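PDB 3MYV: SusD superfamily protein from Bacteroides vulgatus, which probably binds saccharides at the outer membrane of the bacterium. Local coordinates for residues Gly45-Ser50 and Thr280-Glu285; Val56-Tyr61 and Tyr414-Val419; Asn188-Arg193 and Asp214-Asp219; Leu195-Tyr200 and Phe210-Gln215. All coordinates share one frame; numbering follows the deposited sequence. Where two conformers were deposited one is given.

How the contacts relate
The four contacts form two pairs. Contacts 1 and 2, centred 11 Å apart, join strand 48-50 and the helix that follows it, 56-61, to parts of the chain more than 200 residues later, and they touch directly through Gln49 and Tyr414 and through Ser50 and Asn58. Contacts 3 and 4, centred 8 Å apart, are successive levels of one interface between helices 189-202 and 206-223. The pairs stand well apart: the centres of contacts 1 and 4 are 28 Å from each other and those of contacts 2 and 3 are 37 Å. Arg198 of contact 4 also holds a molecule of 1,2-ethanediol, probably picked up from the crystallisation liquor.

Contact 1 (Gly45-Ser50 and Thr280-Glu285); sequences GDDMQS and TQKYAE
Thr280 packs tightly against the backbone of Asp46 and Asp47, just before Gly45-Ser50 runs into strand 48-50. Its OG1 donates to Asp46 O over 2.7 Å, and its N donates to Asp47 O over 2.9 Å. Thr280 is also the N-cap of helix 281-288. With chi1 at 57°, OG1 sits between its own backbone N and carbonyl carbon and accepts from Tyr283 N at 3.3 Å, while CG2 lies 3.9 Å from Gln49 CB. Tyr283 packs beside Asp47, with CD1 3.7 Å from OD1 and that carboxylate oxygen at the ring edge. Gln49 NE2 bonds Ser50 O and Tyr414 O.

The looser side is confined to a water that bridges Gln49 OE1 and Gln281 N and to the partly exposed chain of Lys282, bent at chi2. The tip of this lysine returns to a tight bond with the buried acids: NZ meets the syn lone pair of Asp47 OD1 at 2.6 Å and makes a weak bond to Asp46 OD2 at 3.4 Å. Asp46 OD1 pairs with Arg397, and Asp47 OD2 bonds Ser388. Two neighbouring carboxylates are thus matched by a lysine and an arginine, which probably favours the charged form of both acids despite their burial.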
# COMPACT_ATOMS: atom_id res chain seq x y z
N GLY A 45 11.10 4.38 4.86
CA GLY A 45 11.06 4.04 6.27
C GLY A 45 12.44 3.76 6.88
O GLY A 45 13.48 4.16 6.33
N ASP A 46 12.42 3.06 8.01
CA ASP A 46 13.65 2.69 8.72
C ASP A 46 14.00 1.20 8.63
O ASP A 46 15.03 0.75 9.19
CB ASP A 46 13.53 3.11 10.20
CG ASP A 46 12.36 2.45 10.90
OD1 ASP A 46 11.54 1.82 10.21
OD2 ASP A 46 12.27 2.57 12.13
N ASP A 47 13.17 0.43 7.93
CA ASP A 47 13.32 -1.04 7.91
C ASP A 47 13.90 -1.64 6.64
O ASP A 47 14.36 -2.79 6.64
CB ASP A 47 11.98 -1.72 8.18
CG ASP A 47 11.52 -1.55 9.63
OD1 ASP A 47 12.40 -1.51 10.52
OD2 ASP A 47 10.28 -1.46 9.84
N MSE A 48 13.87 -0.86 5.56
CA MSE A 48 14.53 -1.23 4.31
C MSE A 48 15.33 -0.07 3.78
O MSE A 48 15.00 1.09 4.06
CB MSE A 48 13.52 -1.65 3.25
CG MSE A 48 12.67 -2.85 3.64
SE MSE A 48 11.87 -3.82 2.17
CE MSE A 48 13.40 -4.82 1.59
N GLN A 49 16.40 -0.39 3.05
CA GLN A 49 17.24 0.62 2.46
C GLN A 49 17.70 0.18 1.08
O GLN A 49 17.67 -1.01 0.72
CB GLN A 49 18.44 0.90 3.37
CG GLN A 49 19.40 -0.29 3.50
CD GLN A 49 20.72 0.10 4.09
OE1 GLN A 49 20.87 0.19 5.31
NE2 GLN A 49 21.70 0.30 3.23
N SER A 50 18.15 1.15 0.30
CA SER A 50 18.80 0.88 -0.97
C SER A 50 20.18 0.23 -0.82
O SER A 50 20.88 0.40 0.17
CB SER A 50 18.97 2.22 -1.74
OG SER A 50 19.50 2.01 -3.03
N THR A 280 17.29 -3.08 6.66
CA THR A 280 18.31 -2.34 7.40
C THR A 280 18.85 -3.23 8.54
O THR A 280 18.25 -4.28 8.90
CB THR A 280 17.71 -1.08 8.01
OG1 THR A 280 16.60 -1.46 8.83
CG2 THR A 280 17.24 -0.11 6.92
N GLN A 281 19.99 -2.82 9.09
CA GLN A 281 20.56 -3.50 10.23
C GLN A 281 19.57 -3.48 11.41
O GLN A 281 19.42 -4.46 12.12
CB GLN A 281 21.91 -2.89 10.63
CG GLN A 281 22.68 -3.75 11.63
CD GLN A 281 24.04 -3.18 12.00
OE1 GLN A 281 24.79 -2.73 11.14
NE2 GLN A 281 24.37 -3.23 13.28
N LYS A 282 18.86 -2.36 11.57
CA LYS A 282 17.85 -2.23 12.63
C LYS A 282 16.78 -3.32 12.51
O LYS A 282 16.47 -3.97 13.50
CB LYS A 282 17.22 -0.83 12.60
CG LYS A 282 16.03 -0.65 13.52
CD LYS A 282 14.70 -0.56 12.74
CE LYS A 282 13.50 -0.70 13.67
NZ LYS A 282 12.17 -0.69 12.98
N TYR A 283 16.25 -3.54 11.32
CA TYR A 283 15.21 -4.54 11.17
C TYR A 283 15.77 -5.96 11.40
O TYR A 283 15.18 -6.78 12.09
CB TYR A 283 14.55 -4.47 9.80
CG TYR A 283 13.39 -5.47 9.68
CD1 TYR A 283 12.11 -5.13 10.12
CD2 TYR A 283 13.59 -6.75 9.19
CE1 TYR A 283 11.07 -6.02 10.02
CE2 TYR A 283 12.55 -7.66 9.12
CZ TYR A 283 11.28 -7.28 9.54
OH TYR A 283 10.23 -8.17 9.47
N ALA A 284 16.94 -6.22 10.82
CA ALA A 284 17.57 -7.51 10.95
C ALA A 284 17.83 -7.83 12.42
O ALA A 284 17.51 -8.92 12.89
CB ALA A 284 18.84 -7.54 10.16
N GLU A 285 18.40 -6.87 13.14
CA GLU A 285 18.66 -7.03 14.58
C GLU A 285 17.40 -7.23 15.43
O GLU A 285 17.43 -8.05 16.33
CB GLU A 285 19.46 -5.85 15.13
CG GLU A 285 20.86 -5.89 14.67
CD GLU A 285 21.70 -4.71 15.15
OE1 GLU A 285 21.17 -3.77 15.79
OE2 GLU A 285 22.90 -4.76 14.85
O HOH W 1 21.31 -0.44 8.03

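Contact 2 (Val56-Tyr61 and Tyr414-Val419)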
# COMPACT_ATOMS: atom_id res chain seq x y z
N VAL A 56 14.68 3.13 -8.74
CA VAL A 56 13.59 3.69 -7.92
C VAL A 56 13.77 3.43 -6.42
O VAL A 56 13.42 4.29 -5.60
CB VAL A 56 12.18 3.22 -8.40
CG1 VAL A 56 11.97 1.74 -8.12
CG2 VAL A 56 11.07 4.06 -7.76
N CYS A 57 14.33 2.29 -6.05
CA CYS A 57 14.63 2.05 -4.64
C CYS A 57 15.60 3.12 -4.13
O CYS A 57 15.43 3.67 -3.04
CB CYS A 57 15.21 0.65 -4.41
SG CYS A 57 13.96 -0.69 -4.54
N ASN A 58 16.62 3.41 -4.93
CA ASN A 58 17.68 4.33 -4.54
C ASN A 58 17.17 5.79 -4.39
O ASN A 58 17.40 6.42 -3.37
CB ASN A 58 18.84 4.22 -5.50
CG ASN A 58 20.02 5.04 -5.06
OD1 ASN A 58 20.10 6.21 -5.34
ND2 ASN A 58 20.95 4.41 -4.38
N THR A 59 16.46 6.28 -5.41
CA THR A 59 15.95 7.64 -5.41
C THR A 59 14.89 7.80 -4.32
O THR A 59 14.89 8.79 -3.63
CB THR A 59 15.44 8.05 -6.80
OG1 THR A 59 14.36 7.19 -7.22
CG2 THR A 59 16.62 8.00 -7.86
N CYS A 60 14.03 6.80 -4.11
CA CYS A 60 13.11 6.87 -2.94
C CYS A 60 13.86 6.91 -1.61
O CYS A 60 13.60 7.76 -0.74
CB CYS A 60 12.09 5.72 -2.96
SG CYS A 60 10.84 5.87 -4.27
N TYR A 61 14.82 6.01 -1.43
CA TYR A 61 15.60 5.98 -0.19
C TYR A 61 16.30 7.30 0.07
O TYR A 61 16.34 7.80 1.21
CB TYR A 61 16.62 4.85 -0.31
CG TYR A 61 17.64 4.77 0.77
CD1 TYR A 61 17.29 4.31 2.03
CD2 TYR A 61 18.97 5.03 0.51
CE1 TYR A 61 18.26 4.19 3.05
CE2 TYR A 61 19.94 4.91 1.50
CZ TYR A 61 19.58 4.48 2.77
OH TYR A 61 20.55 4.39 3.73
N TYR A 414 24.33 -0.17 8.16
CA TYR A 414 24.96 -0.10 6.86
C TYR A 414 24.18 0.84 5.92
O TYR A 414 24.17 0.67 4.70
CB TYR A 414 25.14 -1.50 6.27
CG TYR A 414 23.99 -2.48 6.34
CD1 TYR A 414 22.97 -2.48 5.38
CD2 TYR A 414 23.95 -3.49 7.32
CE1 TYR A 414 21.93 -3.39 5.42
CE2 TYR A 414 22.94 -4.42 7.36
CZ TYR A 414 21.91 -4.38 6.41
OH TYR A 414 20.91 -5.31 6.46
N HIS A 415 23.58 1.87 6.49
CA HIS A 415 22.99 2.93 5.69
C HIS A 415 24.03 3.57 4.77
O HIS A 415 25.22 3.65 5.09
CB HIS A 415 22.34 3.99 6.57
CG HIS A 415 20.97 3.61 7.07
ND1 HIS A 415 19.85 3.69 6.27
CD2 HIS A 415 20.55 3.17 8.27
CE1 HIS A 415 18.80 3.30 6.97
NE2 HIS A 415 19.20 2.96 8.18
N LEU A 416 23.56 4.04 3.62
CA LEU A 416 24.43 4.71 2.67
C LEU A 416 24.81 6.12 3.10
O LEU A 416 24.09 6.77 3.87
CB LEU A 416 23.75 4.81 1.30
CG LEU A 416 23.24 3.51 0.66
CD1 LEU A 416 22.75 3.80 -0.75
CD2 LEU A 416 24.33 2.45 0.66
N PRO A 417 25.95 6.61 2.59
CA PRO A 417 26.31 8.00 2.93
C PRO A 417 25.23 8.99 2.49
O PRO A 417 24.57 8.79 1.49
CB PRO A 417 27.61 8.24 2.13
CG PRO A 417 28.16 6.89 1.84
CD PRO A 417 26.96 5.95 1.75
N SER A 418 25.08 10.06 3.25
CA SER A 418 24.18 11.14 2.93
C SER A 418 22.70 10.81 2.99
O SER A 418 21.89 11.64 2.60
CB SER A 418 24.53 11.75 1.57
OG SER A 418 25.84 12.27 1.62
N VAL A 419 22.33 9.63 3.50
CA VAL A 419 20.92 9.35 3.76
C VAL A 419 20.35 10.44 4.68
O VAL A 419 21.08 11.00 5.53
CB VAL A 419 20.69 7.96 4.38
CG1 VAL A 419 21.35 7.86 5.77
CG2 VAL A 419 19.18 7.65 4.44
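Tyr61 and Val419 bring the two backbones closest, their CA atoms 7.4 Å apart, so side chains span most of the interval. Val56-Tyr61 is a short helix. Tyr414-Val419 has no regular structure until Leu416-Val419 folds into a type II beta turn, with Ser418 at positive phi and a weak closing bond from Val419 N to Leu416 O.

The Tyr61 side chain leaves the end of the helix; CG lies anti to the backbone N (chi1 172°), and the phenol reaches the other segment. OH takes a hydrogen bond from Leu416 N at 3.0 Å and shares a second with His415 ND1 at 2.7 Å, in which either atom could be the donor. The phenol and imidazole meet rim to rim, their planes only 2° apart. Apolar groups press obliquely on the phenol: Leu416 CG is 3.7 Å from CE2, and Val419 CG2 is 3.6 Å from CZ. Farther back, Leu416 CD1 touches Asn58 ND2, whose polar partner is Ser50 OG. Arg410 binds Tyr61 O and also packs against His415 and Val419. One tyrosine hydroxyl thereby fixes the start of a type II beta turn, tying the loop between strands 408-409 and 422-423 to helix 56-61.

Contact 3 (Asn188-Arg193 and Asp214-Asp219); sequences NKYAAR and DQLIKD
Tyr190 and Arg193 are the residues of Asn188-Arg193 that face Leu216 and Asp219. The segment opens with Asn188, the N-cap of helix 189-202, whose OD1 accepts from Ala191 N. Tyr190 follows. Its CD1 lies 3.5 Å from Leu216 CD1, its CE1 comes obliquely within 4.2 Å of Asp219 CB, and the ring also meets that of Tyr226. Ala191 and Ala192 turn to Phe249 and to helix 160-177. Arg193 then reaches across, its chain bent at chi3. Leu216 CD1 lies over one guanidinium face, 3.6 Å above the plane and offset toward the rim, while Gln215 CG sits at the edge.

NH1 and NH2 grip Asp219 end-on, both bonding OD2 at 2.9 Å. NH1 meets the anti lone pair of OD2, NH2 comes nearly along its C-O axis, and both bonds are bent (142° and 141°). Asp219 OD1 accepts from Gln215 NE2 at 2.9 Å, one turn earlier in the same helix. An alanine in place of Asp219 would probably leave the Arg193 charge without this mate and the Gln215 amide freer to turn. The short helical segments run nearly antiparallel at 154°, 10.8 Å apart, and the salt bridge spans that separation beside the Tyr190-Leu216 contact; the leucine methyl probably shields the arginine charge on one face.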
# COMPACT_ATOMS: atom_id res chain seq x y z
N ASN A 188 -12.70 -7.50 -4.39
CA ASN A 188 -14.10 -7.82 -4.12
C ASN A 188 -14.56 -7.02 -2.89
O ASN A 188 -13.82 -6.17 -2.40
CB ASN A 188 -14.31 -9.32 -3.90
CG ASN A 188 -13.62 -9.84 -2.64
OD1 ASN A 188 -12.86 -9.14 -2.01
ND2 ASN A 188 -13.91 -11.09 -2.27
N LYS A 189 -15.75 -7.30 -2.40
CA LYS A 189 -16.32 -6.52 -1.27
C LYS A 189 -15.42 -6.58 -0.04
O LYS A 189 -15.22 -5.58 0.64
CB LYS A 189 -17.72 -7.03 -0.94
CG LYS A 189 -18.49 -6.15 0.05
CD LYS A 189 -19.91 -6.71 0.22
CE LYS A 189 -20.64 -5.98 1.31
NZ LYS A 189 -22.07 -6.22 1.24
N TYR A 190 -14.83 -7.74 0.23
CA TYR A 190 -13.91 -7.84 1.35
C TYR A 190 -12.70 -6.92 1.23
O TYR A 190 -12.34 -6.25 2.20
CB TYR A 190 -13.46 -9.27 1.57
CG TYR A 190 -14.48 -10.16 2.21
CD1 TYR A 190 -14.52 -10.33 3.60
CD2 TYR A 190 -15.33 -10.92 1.43
CE1 TYR A 190 -15.44 -11.19 4.18
CE2 TYR A 190 -16.23 -11.79 1.99
CZ TYR A 190 -16.29 -11.92 3.36
OH TYR A 190 -17.20 -12.79 3.89
N ALA A 191 -12.08 -6.90 0.05
CA ALA A 191 -10.96 -6.03 -0.25
C ALA A 191 -11.33 -4.59 -0.04
O ALA A 191 -10.59 -3.79 0.58
CB ALA A 191 -10.48 -6.25 -1.73
N ALA A 192 -12.47 -4.21 -0.62
CA ALA A 192 -12.93 -2.83 -0.51
C ALA A 192 -13.17 -2.38 0.94
O ALA A 192 -12.86 -1.24 1.28
CB ALA A 192 -14.24 -2.61 -1.35
N ARG A 193 -13.73 -3.27 1.76
CA ARG A 193 -13.90 -2.97 3.19
C ARG A 193 -12.55 -2.90 3.91
O ARG A 193 -12.35 -2.05 4.76
CB ARG A 193 -14.81 -4.01 3.88
CG ARG A 193 -16.25 -4.04 3.31
CD ARG A 193 -16.99 -5.28 3.79
NE ARG A 193 -17.30 -5.20 5.21
CZ ARG A 193 -17.57 -6.25 5.98
NH1 ARG A 193 -17.50 -7.50 5.51
NH2 ARG A 193 -17.89 -6.04 7.24
N ASP A 214 -13.03 -4.76 12.92
CA ASP A 214 -13.60 -5.80 13.79
C ASP A 214 -14.65 -6.63 13.05
O ASP A 214 -14.64 -7.87 13.13
CB ASP A 214 -14.20 -5.13 15.04
CG ASP A 214 -14.88 -6.12 15.98
OD1 ASP A 214 -14.20 -6.98 16.57
OD2 ASP A 214 -16.11 -6.03 16.09
N GLN A 215 -15.57 -5.98 12.33
CA GLN A 215 -16.66 -6.72 11.70
C GLN A 215 -16.14 -7.52 10.53
O GLN A 215 -16.64 -8.62 10.25
CB GLN A 215 -17.78 -5.79 11.22
CG GLN A 215 -19.04 -6.55 10.78
CD GLN A 215 -19.63 -7.38 11.91
OE1 GLN A 215 -19.98 -6.85 12.97
NE2 GLN A 215 -19.75 -8.68 11.70
N LEU A 216 -15.14 -6.97 9.83
CA LEU A 216 -14.53 -7.64 8.68
C LEU A 216 -13.83 -8.91 9.13
O LEU A 216 -13.91 -9.96 8.46
CB LEU A 216 -13.54 -6.66 7.98
CG LEU A 216 -12.81 -7.14 6.72
CD1 LEU A 216 -13.80 -7.59 5.67
CD2 LEU A 216 -11.90 -6.01 6.14
N ILE A 217 -13.12 -8.84 10.25
CA ILE A 217 -12.46 -10.03 10.82
C ILE A 217 -13.50 -11.07 11.22
O ILE A 217 -13.35 -12.27 10.93
CB ILE A 217 -11.59 -9.67 12.03
CG1 ILE A 217 -10.37 -8.84 11.60
CG2 ILE A 217 -11.11 -10.89 12.75
CD1 ILE A 217 -9.74 -8.09 12.76
N LYS A 218 -14.59 -10.60 11.85
CA LYS A 218 -15.65 -11.51 12.25
C LYS A 218 -16.29 -12.18 11.04
O LYS A 218 -16.52 -13.40 11.06
CB LYS A 218 -16.69 -10.78 13.08
CG LYS A 218 -16.21 -10.42 14.48
CD LYS A 218 -17.17 -9.48 15.15
CE LYS A 218 -16.89 -9.36 16.63
NZ LYS A 218 -17.63 -8.14 17.12
N ASP A 219 -16.53 -11.39 9.98
CA ASP A 219 -17.13 -11.92 8.75
C ASP A 219 -16.20 -12.92 8.05
O ASP A 219 -16.66 -13.95 7.55
CB ASP A 219 -17.51 -10.80 7.78
CG ASP A 219 -18.60 -9.88 8.32
OD1 ASP A 219 -19.28 -10.25 9.32
OD2 ASP A 219 -18.74 -8.77 7.76

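Contact 4 (Leu195-Tyr200 and Phe210-Gln215). With EDO (1,2-ethanediol), chain I.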
# COMPACT_ATOMS: atom_id res chain seq x y z
N LEU A 195 -9.73 -1.92 2.57
CA LEU A 195 -9.14 -0.65 2.16
C LEU A 195 -9.80 0.53 2.91
O LEU A 195 -9.11 1.45 3.38
CB LEU A 195 -9.28 -0.47 0.63
CG LEU A 195 -8.75 0.81 0.00
CD1 LEU A 195 -7.29 1.07 0.33
CD2 LEU A 195 -8.97 0.84 -1.53
N LEU A 196 -11.12 0.48 3.02
CA LEU A 196 -11.90 1.51 3.75
C LEU A 196 -11.49 1.59 5.22
O LEU A 196 -11.42 2.68 5.79
CB LEU A 196 -13.40 1.21 3.62
CG LEU A 196 -14.37 2.22 4.26
CD1 LEU A 196 -14.06 3.63 3.73
CD2 LEU A 196 -15.83 1.86 4.05
N ALA A 197 -11.25 0.43 5.87
CA ALA A 197 -10.78 0.45 7.26
C ALA A 197 -9.44 1.16 7.34
O ALA A 197 -9.22 1.96 8.25
CB ALA A 197 -10.69 -0.94 7.85
N ARG A 198 -8.54 0.88 6.39
CA ARG A 198 -7.24 1.58 6.34
C ARG A 198 -7.44 3.08 6.19
O ARG A 198 -6.80 3.88 6.89
CB ARG A 198 -6.36 1.02 5.21
CG ARG A 198 -5.01 1.68 5.02
CD ARG A 198 -4.49 1.46 3.63
NE ARG A 198 -4.05 0.07 3.43
CZ ARG A 198 -3.56 -0.40 2.29
NH1 ARG A 198 -3.49 0.38 1.22
NH2 ARG A 198 -3.18 -1.67 2.21
N ILE A 199 -8.31 3.47 5.25
CA ILE A 199 -8.50 4.88 4.96
C ILE A 199 -9.13 5.60 6.16
O ILE A 199 -8.72 6.72 6.50
CB ILE A 199 -9.25 5.09 3.60
CG1 ILE A 199 -8.32 4.70 2.44
CG2 ILE A 199 -9.71 6.56 3.41
CD1 ILE A 199 -9.05 4.49 1.08
N TYR A 200 -10.11 4.97 6.81
CA TYR A 200 -10.67 5.53 8.06
C TYR A 200 -9.53 5.81 9.05
O TYR A 200 -9.46 6.89 9.65
CB TYR A 200 -11.66 4.58 8.72
CG TYR A 200 -13.06 4.50 8.15
CD1 TYR A 200 -13.74 5.62 7.68
CD2 TYR A 200 -13.72 3.26 8.10
CE1 TYR A 200 -15.04 5.51 7.18
CE2 TYR A 200 -14.97 3.15 7.62
CZ TYR A 200 -15.64 4.27 7.15
OH TYR A 200 -16.92 4.10 6.66
N PHE A 210 -11.97 0.95 13.75
CA PHE A 210 -12.08 -0.22 14.65
C PHE A 210 -13.33 -1.03 14.32
O PHE A 210 -13.26 -2.24 14.10
CB PHE A 210 -12.08 0.19 16.12
CG PHE A 210 -12.29 -0.97 17.03
CD1 PHE A 210 -11.22 -1.79 17.37
CD2 PHE A 210 -13.56 -1.33 17.45
CE1 PHE A 210 -11.42 -2.92 18.15
CE2 PHE A 210 -13.76 -2.47 18.22
CZ PHE A 210 -12.69 -3.25 18.57
N ASP A 211 -14.48 -0.36 14.23
CA ASP A 211 -15.73 -1.09 14.08
C ASP A 211 -15.75 -1.87 12.76
O ASP A 211 -16.23 -3.01 12.72
CB ASP A 211 -16.92 -0.14 14.11
CG ASP A 211 -17.21 0.43 15.48
OD1 ASP A 211 -16.71 -0.08 16.49
OD2 ASP A 211 -17.97 1.42 15.52
N LEU A 212 -15.24 -1.26 11.69
CA LEU A 212 -15.18 -1.93 10.39
C LEU A 212 -14.18 -3.07 10.41
O LEU A 212 -14.48 -4.17 9.91
CB LEU A 212 -14.85 -0.93 9.27
CG LEU A 212 -14.78 -1.52 7.84
CD1 LEU A 212 -16.02 -2.35 7.49
CD2 LEU A 212 -14.62 -0.41 6.81
N ALA A 213 -13.00 -2.82 10.96
CA ALA A 213 -11.93 -3.85 10.97
C ALA A 213 -12.41 -5.05 11.79
O ALA A 213 -12.25 -6.20 11.39
CB ALA A 213 -10.61 -3.30 11.56
N ASP A 214 -13.03 -4.76 12.92
CA ASP A 214 -13.60 -5.80 13.79
C ASP A 214 -14.65 -6.63 13.05
O ASP A 214 -14.64 -7.87 13.13
CB ASP A 214 -14.20 -5.13 15.04
CG ASP A 214 -14.88 -6.12 15.98
OD1 ASP A 214 -14.20 -6.98 16.57
OD2 ASP A 214 -16.11 -6.03 16.09
N GLN A 215 -15.57 -5.98 12.33
CA GLN A 215 -16.66 -6.72 11.70
C GLN A 215 -16.14 -7.52 10.53
O GLN A 215 -16.64 -8.62 10.25
CB GLN A 215 -17.78 -5.79 11.22
CG GLN A 215 -19.04 -6.55 10.78
CD GLN A 215 -19.63 -7.38 11.91
OE1 GLN A 215 -19.98 -6.85 12.97
NE2 GLN A 215 -19.75 -8.68 11.70
C1 EDO I . 0.62 -0.74 -0.52
O1 EDO I . 1.06 -0.00 0.62
C2 EDO I . -0.86 -1.12 -0.37
O2 EDO I . -1.76 -0.03 -0.78
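The Tyr200 ring meets Leu212 CD2 obliquely, with its CE2 3.7 Å from that methyl, while Leu196 CD1 from the same helix lies over one face, 3.8 Å above the plane and offset toward the rim. The Tyr200 hydroxyl bonds Glu172 in helix 160-177. In the second segment, the Phe210 ring carries Asp214 CB over one face and has Asp211 OD1 at its edge, and it packs on Ala344 and Leu348 of helix 334-348. The Arg198 guanidinium has O2 of 1,2-ethanediol at its edge, near its plane.

Across the interface Leu212 does most of the work. CG stands anti to the backbone N (chi1 -179°), and from it CD2 lies among Leu196, Ala197 and Tyr200, 3.7 Å from Leu196 CG and 3.6 Å from Ala197 N. Beside it two alanines meet: the CB atoms of Ala197 and Ala213 are 4.4 Å apart and their CA atoms 5.8 Å. With such small residues the axes of the short segments approach to 8.8 Å at 155°, an antiparallel helix hairpin consistent with the TPR clan of the family.

The Arg198 guanidinium is bound outside this interface. Its NH1 donates to ethanediol O2 at 2.7 Å, NE pairs with Glu336, and NH2 bonds Val331 O; the diol also binds Tyr33 and Arg126. A leucine in place of Arg198 would probably leave Glu336 without this mate and the diol more loosely held. Between these two segments the contact is apolar, and the charged link between the two helices is left to Arg193 and Asp219.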